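Local coordinates for uncharacterized protein (Mycobacterium tuberculosis, PDB 6Y56) that probably acts as a nucleotidyltransferase toxin of a toxin-antitoxin system, blocking growth by inactivating tRNA acceptor stems, at residues F41-L46 with L135-L140; E77-V82 with D104-Q109. One frame throughout, in Å; residues are numbered along the deposited sequence.

Contact 1: F41-L46 with L135-L140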
loop_
_atom_site.group_PDB
_atom_site.type_symbol
_atom_site.label_atom_id
_atom_site.label_comp_id
_atom_site.label_asym_id
_atom_site.label_seq_id
_atom_site.Cartn_x
_atom_site.Cartn_y
_atom_site.Cartn_z
ATOM N N PHE A 41 -12.702 -9.385 -8.180
ATOM C CA PHE A 41 -11.706 -9.352 -7.118
ATOM C C PHE A 41 -11.839 -10.609 -6.265
ATOM O O PHE A 41 -12.844 -11.318 -6.320
ATOM C CB PHE A 41 -11.918 -8.136 -6.211
ATOM C CG PHE A 41 -11.454 -6.822 -6.786
ATOM C CD1 PHE A 41 -12.181 -6.186 -7.788
ATOM C CD2 PHE A 41 -10.321 -6.188 -6.279
ATOM C CE1 PHE A 41 -11.759 -4.962 -8.306
ATOM C CE2 PHE A 41 -9.898 -4.979 -6.785
ATOM C CZ PHE A 41 -10.625 -4.357 -7.797
ATOM N N GLY A 42 -10.823 -10.893 -5.471
ATOM C CA GLY A 42 -10.939 -11.984 -4.522
ATOM C C GLY A 42 -9.595 -12.604 -4.214
ATOM O O GLY A 42 -8.601 -12.382 -4.904
ATOM N N ASP A 43 -9.588 -13.402 -3.144
ATOM C CA ASP A 43 -8.399 -14.129 -2.722
ATOM C C ASP A 43 -7.803 -14.906 -3.890
ATOM O O ASP A 43 -8.518 -15.558 -4.661
ATOM C CB ASP A 43 -8.774 -15.111 -1.602
ATOM C CG ASP A 43 -9.127 -14.415 -0.304
ATOM O OD1 ASP A 43 -8.495 -13.392 0.018
ATOM O OD2 ASP A 43 -10.040 -14.895 0.402
ATOM N N ASN A 44 -6.483 -14.826 -4.022
ATOM C CA ASN A 44 -5.733 -15.518 -5.069
ATOM C C ASN A 44 -6.117 -15.066 -6.468
ATOM O O ASN A 44 -5.848 -15.767 -7.440
ATOM C CB ASN A 44 -5.821 -17.040 -4.931
ATOM C CG ASN A 44 -5.364 -17.512 -3.581
ATOM O OD1 ASN A 44 -4.215 -17.297 -3.196
ATOM N ND2 ASN A 44 -6.263 -18.134 -2.837
ATOM N N ARG A 45 -6.744 -13.904 -6.594
ATOM C CA ARG A 45 -7.064 -13.354 -7.903
ATOM C C ARG A 45 -6.678 -11.880 -7.988
ATOM O O ARG A 45 -5.822 -11.502 -8.796
ATOM C CB ARG A 45 -8.542 -13.553 -8.246
ATOM C CG ARG A 45 -8.820 -13.179 -9.687
ATOM C CD ARG A 45 -10.253 -13.396 -10.125
ATOM N NE ARG A 45 -10.340 -13.489 -11.588
ATOM C CZ ARG A 45 -10.257 -12.457 -12.429
ATOM N NH1 ARG A 45 -10.089 -11.214 -11.987
ATOM N NH2 ARG A 45 -10.345 -12.673 -13.735
ATOM N N LEU A 46 -7.303 -11.041 -7.165
ATOM C CA LEU A 46 -7.016 -9.607 -7.188
ATOM C C LEU A 46 -7.424 -9.040 -5.835
ATOM O O LEU A 46 -8.614 -9.047 -5.494
ATOM C CB LEU A 46 -7.788 -8.939 -8.317
ATOM C CG LEU A 46 -7.478 -7.465 -8.542
ATOM C CD1 LEU A 46 -6.035 -7.250 -9.014
ATOM C CD2 LEU A 46 -8.474 -6.879 -9.534
ATOM N N LEU A 135 -2.669 -14.298 3.983
ATOM C CA LEU A 135 -3.890 -14.322 4.770
ATOM C C LEU A 135 -5.099 -13.997 3.904
ATOM O O LEU A 135 -4.980 -13.272 2.914
ATOM C CB LEU A 135 -3.816 -13.286 5.899
ATOM C CG LEU A 135 -2.686 -13.464 6.905
ATOM C CD1 LEU A 135 -2.787 -12.398 7.977
ATOM C CD2 LEU A 135 -2.741 -14.855 7.524
ATOM N N PRO A 136 -6.282 -14.496 4.266
ATOM C CA PRO A 136 -7.487 -14.138 3.514
ATOM C C PRO A 136 -7.728 -12.639 3.566
ATOM O O PRO A 136 -7.457 -11.977 4.567
ATOM C CB PRO A 136 -8.600 -14.897 4.243
ATOM C CG PRO A 136 -7.901 -16.013 4.943
ATOM C CD PRO A 136 -6.557 -15.480 5.327
ATOM N N SER A 137 -8.251 -12.107 2.470
ATOM C CA SER A 137 -8.556 -10.685 2.416
ATOM C C SER A 137 -9.760 -10.360 3.293
ATOM O O SER A 137 -10.537 -11.238 3.695
ATOM C CB SER A 137 -8.888 -10.267 0.984
ATOM O OG SER A 137 -9.931 -11.052 0.442
ATOM N N GLU A 138 -9.913 -9.075 3.567
ATOM C CA GLU A 138 -11.042 -8.546 4.309
ATOM C C GLU A 138 -11.770 -7.655 3.332
ATOM O O GLU A 138 -11.248 -6.637 2.867
ATOM C CB GLU A 138 -10.543 -7.739 5.493
ATOM C CG GLU A 138 -11.627 -7.351 6.491
ATOM C CD GLU A 138 -11.135 -6.552 7.680
ATOM O OE1 GLU A 138 -9.966 -6.130 7.681
ATOM O OE2 GLU A 138 -11.934 -6.358 8.615
ATOM N N LEU A 139 -13.055 -7.982 3.150
ATOM C CA LEU A 139 -13.980 -7.203 2.285
ATOM C C LEU A 139 -14.339 -5.913 3.027
ATOM O O LEU A 139 -15.041 -5.989 4.052
ATOM C CB LEU A 139 -15.237 -8.031 2.020
ATOM C CG LEU A 139 -16.233 -7.385 1.064
ATOM C CD1 LEU A 139 -15.629 -7.244 -0.324
ATOM C CD2 LEU A 139 -17.530 -8.178 1.011
ATOM N N LEU A 140 -13.917 -4.771 2.493
ATOM C CA LEU A 140 -14.143 -3.501 3.222
ATOM C C LEU A 140 -14.796 -2.438 2.342
ATOM O O LEU A 140 -14.499 -2.359 1.147
ATOM C CB LEU A 140 -12.787 -2.956 3.687
ATOM C CG LEU A 140 -12.053 -3.740 4.773
ATOM C CD1 LEU A 140 -10.727 -3.069 5.101
ATOM C CD2 LEU A 140 -12.909 -3.856 6.021
HETATM O O HOH W 1 -11.542 -13.508 2.179
HETATM O O HOH W 2 -5.860 -12.742 0.244
HETATM O O HOH W 3 -11.883 -13.187 -1.384
#

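Contact 2: E77-V82 with D104-Q109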
loop_
_atom_site.group_PDB
_atom_site.type_symbol
_atom_site.label_atom_id
_atom_site.label_comp_id
_atom_site.label_asym_id
_atom_site.label_seq_id
_atom_site.Cartn_x
_atom_site.Cartn_y
_atom_site.Cartn_z
ATOM N N GLU A 77 -2.484 -12.920 -16.567
ATOM C CA GLU A 77 -3.674 -12.634 -17.359
ATOM C C GLU A 77 -4.603 -11.664 -16.653
ATOM O O GLU A 77 -5.246 -10.836 -17.305
ATOM C CB GLU A 77 -4.423 -13.920 -17.655
ATOM C CG GLU A 77 -3.974 -14.539 -18.923
ATOM C CD GLU A 77 -4.422 -15.958 -19.014
ATOM O OE1 GLU A 77 -5.620 -16.200 -19.292
ATOM O OE2 GLU A 77 -3.575 -16.839 -18.762
ATOM N N VAL A 78 -4.698 -11.768 -15.324
ATOM C CA VAL A 78 -5.526 -10.843 -14.558
ATOM C C VAL A 78 -4.926 -9.443 -14.591
ATOM O O VAL A 78 -5.636 -8.447 -14.749
ATOM C CB VAL A 78 -5.705 -11.361 -13.119
ATOM C CG1 VAL A 78 -6.295 -10.279 -12.228
ATOM C CG2 VAL A 78 -6.573 -12.607 -13.122
ATOM N N VAL A 79 -3.600 -9.351 -14.458
ATOM C CA VAL A 79 -2.917 -8.066 -14.562
ATOM C C VAL A 79 -3.237 -7.406 -15.891
ATOM O O VAL A 79 -3.590 -6.225 -15.952
ATOM C CB VAL A 79 -1.401 -8.255 -14.374
ATOM C CG1 VAL A 79 -0.662 -6.946 -14.601
ATOM C CG2 VAL A 79 -1.099 -8.818 -12.987
ATOM N N LEU A 80 -3.132 -8.168 -16.982
ATOM C CA LEU A 80 -3.385 -7.578 -18.289
ATOM C C LEU A 80 -4.837 -7.130 -18.422
ATOM O O LEU A 80 -5.109 -6.057 -18.969
ATOM C CB LEU A 80 -3.015 -8.563 -19.396
ATOM C CG LEU A 80 -3.146 -8.004 -20.822
ATOM C CD1 LEU A 80 -2.182 -6.855 -21.045
ATOM C CD2 LEU A 80 -2.909 -9.101 -21.844
ATOM N N GLU A 81 -5.779 -7.929 -17.917
ATOM C CA GLU A 81 -7.186 -7.542 -17.961
ATOM C C GLU A 81 -7.401 -6.197 -17.275
ATOM O O GLU A 81 -8.049 -5.297 -17.827
ATOM C CB GLU A 81 -8.027 -8.644 -17.313
ATOM C CG GLU A 81 -9.509 -8.329 -17.171
ATOM C CD GLU A 81 -10.234 -9.344 -16.297
ATOM O OE1 GLU A 81 -9.569 -10.224 -15.713
ATOM O OE2 GLU A 81 -11.474 -9.259 -16.191
ATOM N N VAL A 82 -6.820 -6.028 -16.082
ATOM C CA VAL A 82 -6.953 -4.773 -15.345
ATOM C C VAL A 82 -6.321 -3.625 -16.109
ATOM O O VAL A 82 -6.914 -2.551 -16.236
ATOM C CB VAL A 82 -6.349 -4.913 -13.940
ATOM C CG1 VAL A 82 -6.339 -3.554 -13.235
ATOM C CG2 VAL A 82 -7.131 -5.933 -13.146
ATOM N N ASP A 104 8.153 -6.297 -17.144
ATOM C CA ASP A 104 7.387 -7.408 -16.588
ATOM C C ASP A 104 5.877 -7.206 -16.656
ATOM O O ASP A 104 5.130 -8.117 -16.290
ATOM C CB ASP A 104 7.854 -7.774 -15.172
ATOM C CG ASP A 104 7.518 -6.714 -14.125
ATOM O OD1 ASP A 104 6.890 -5.687 -14.453
ATOM O OD2 ASP A 104 7.885 -6.928 -12.950
ATOM N N GLY A 105 5.406 -6.058 -17.123
ATOM C CA GLY A 105 3.976 -5.838 -17.236
ATOM C C GLY A 105 3.258 -5.554 -15.935
ATOM O O GLY A 105 2.022 -5.461 -15.936
ATOM N N ARG A 106 3.992 -5.393 -14.838
ATOM C CA ARG A 106 3.411 -5.305 -13.508
ATOM C C ARG A 106 3.624 -3.965 -12.830
ATOM O O ARG A 106 3.174 -3.789 -11.691
ATOM C CB ARG A 106 3.931 -6.451 -12.631
ATOM C CG ARG A 106 3.263 -7.774 -12.988
ATOM C CD ARG A 106 3.870 -8.962 -12.288
ATOM N NE ARG A 106 3.029 -10.128 -12.529
ATOM C CZ ARG A 106 1.984 -10.462 -11.777
ATOM N NH1 ARG A 106 1.661 -9.742 -10.701
ATOM N NH2 ARG A 106 1.261 -11.528 -12.101
ATOM N N HIS A 107 4.264 -3.004 -13.489
ATOM C CA HIS A 107 4.440 -1.678 -12.909
ATOM C C HIS A 107 4.132 -0.620 -13.953
ATOM O O HIS A 107 4.646 -0.674 -15.075
ATOM C CB HIS A 107 5.823 -1.438 -12.309
ATOM C CG HIS A 107 5.899 -0.165 -11.518
ATOM N ND1 HIS A 107 6.151 1.058 -12.104
ATOM C CD2 HIS A 107 5.695 0.086 -10.201
ATOM C CE1 HIS A 107 6.135 2.001 -11.179
ATOM N NE2 HIS A 107 5.863 1.438 -10.015
ATOM N N TRP A 108 3.299 0.340 -13.579
ATOM C CA TRP A 108 2.721 1.273 -14.530
ATOM C C TRP A 108 2.711 2.665 -13.931
ATOM O O TRP A 108 2.492 2.833 -12.731
ATOM C CB TRP A 108 1.283 0.874 -14.896
ATOM C CG TRP A 108 1.216 -0.500 -15.467
ATOM C CD1 TRP A 108 1.294 -1.681 -14.780
ATOM C CD2 TRP A 108 1.121 -0.849 -16.852
ATOM N NE1 TRP A 108 1.245 -2.744 -15.656
ATOM C CE2 TRP A 108 1.135 -2.253 -16.932
ATOM C CE3 TRP A 108 1.008 -0.107 -18.031
ATOM C CZ2 TRP A 108 1.041 -2.930 -18.144
ATOM C CZ3 TRP A 108 0.917 -0.776 -19.230
ATOM C CH2 TRP A 108 0.937 -2.174 -19.280
ATOM N N GLN A 109 2.949 3.664 -14.765
ATOM C CA GLN A 109 2.681 5.038 -14.385
ATOM C C GLN A 109 1.236 5.353 -14.740
ATOM O O GLN A 109 0.800 5.087 -15.865
ATOM C CB GLN A 109 3.617 5.990 -15.123
ATOM C CG GLN A 109 3.298 7.443 -14.811
ATOM C CD GLN A 109 4.402 8.408 -15.184
ATOM O OE1 GLN A 109 5.325 8.075 -15.940
ATOM N NE2 GLN A 109 4.305 9.626 -14.662
#

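Contact 1: F41-L46 with L135-L140
Asp43 and Ser137 meet through a single carboxylate oxygen that takes two protein hydrogen bonds from the same residue. The backbone N of Ser137 donates to Asp43 OD1 over 2.8 Å along a nearly straight line (164° at the hydrogen), meeting the syn lone pair of that oxygen, on the side of OD2. Ser137 OG reaches that OD1 over an equal 2.8 Å but from above the carboxylate plane, 48° out of it. Its torsion makes the double grip possible: with chi1 at 55° the hydroxyl sits between backbone N and carbonyl carbon, next to the N-H it works with. Pro136 lends a looser contact, its CB lying 4.1 Å from Asp43 OD2.

Water extends the junction. One molecule donates to Asp43 OD2 (2.7 Å) and to Ser137 O, and another donates to Asp43 OD1 (2.7 Å) and to Leu135 O, so both oxygens are tied to the backbone of 135-140. A third accepts from Asp43 N at 2.9 Å and gives Ser137 OG a weak bond.

Behind the aspartate, the 41-46 turn is fastened to itself as a classic beta bulge: Gly42 O accepts from both Arg45 N and Leu46 N, while Gly42 N donates to Leu46 O. Leu46 CD2 lies over the centre of the Phe41 ring, 3.6 Å above its plane.

The contact is small, 115 Å² of surface at the protein exterior. It joins the loop between helix 19-38 and strand 47-49 to the lead-in of strand 138-141. That strand pairs with antiparallel strand 157-160, whose Pro159 touches both Phe41 and Ser137; Glu138 forms a salt bridge with Arg58 on helix 50-59, and Leu135 N bonds Glu165 on helix 163-174.

Contact 2: E77-V82 with D104-Q109
Val79 lays its CG2 methyl over one face of the Arg106 guanidinium, 3.5 Å above the plane and displaced toward the rim. The two side chains cross at about a right angle. This is helix-on-sheet packing in the nucleotidyltransferase domain: helix 76-86 packs on the turn that leads from strand 94-100 into antiparallel strand 107-114. The overlap is spread over the cationic end, since CG2 is 3.7 Å from Arg106 CZ and equally near NH1 and NH2.

The arginine is buried, and its NH2 forms a salt bridge with Asp76 OD1 at the start of the same helix, while NH1 donates to the carbonyl oxygens of Ala73 and Phe128. Arg130 NH2 brings a like charge close to NE. The bonds to NH1 and NH2 should hold the guanidinium steady beneath the methyl. A chain extended from CG to NE carries the group across to the helix. Val79 also touches Phe128 on strand 125-129, which neighbours 107-114 in the sheet.

The other methyl, anti to the backbone N of Val79 (chi1 175°), faces the turn: CG1 approaches Gly105 O at 3.3 Å. Gly105 has a positive phi and follows Asp104, whose OD1 accepts from Arg106 N at 2.9 Å in an Asx turn. Asp104 OD2 forms a salt bridge with Arg102 NE; the two oxygens of one carboxylate thus serve the Asx turn and the arginine. Trp108, the second residue of the strand, leans its indole on Val98 and Ser100 of strand 94-100. The oxygen that Val79 touches has a second neighbour in this indole: Trp108 NE1 donates to Gly105 O over 2.8 Å with 143° at the hydrogen, arriving 64° out of the carbonyl plane.

Contact 2 is nested within the chain loop that contact 1 closes, and their centres are 18 Å apart. Segments 41-46 and 77-82 touch directly. Arg45 NH2 forms a salt bridge with Glu81 OE1 at 3.2 Å, Arg45 O packs on Val78 CG1 at 3.7 Å, and Leu46 CD2 meets Val82 CG2 at 4.0 Å. Helix 76-86 therefore presents different sides to the bulged loop of contact 1 and to the hairpin end of contact 2. Both contacts also reach Ala73, which touches Leu46 and Val79. It directly follows strand 68-72, whose Asp-Leu-Asp sequence is consistent with the metal-binding motif of the nucleotidyltransferase fold.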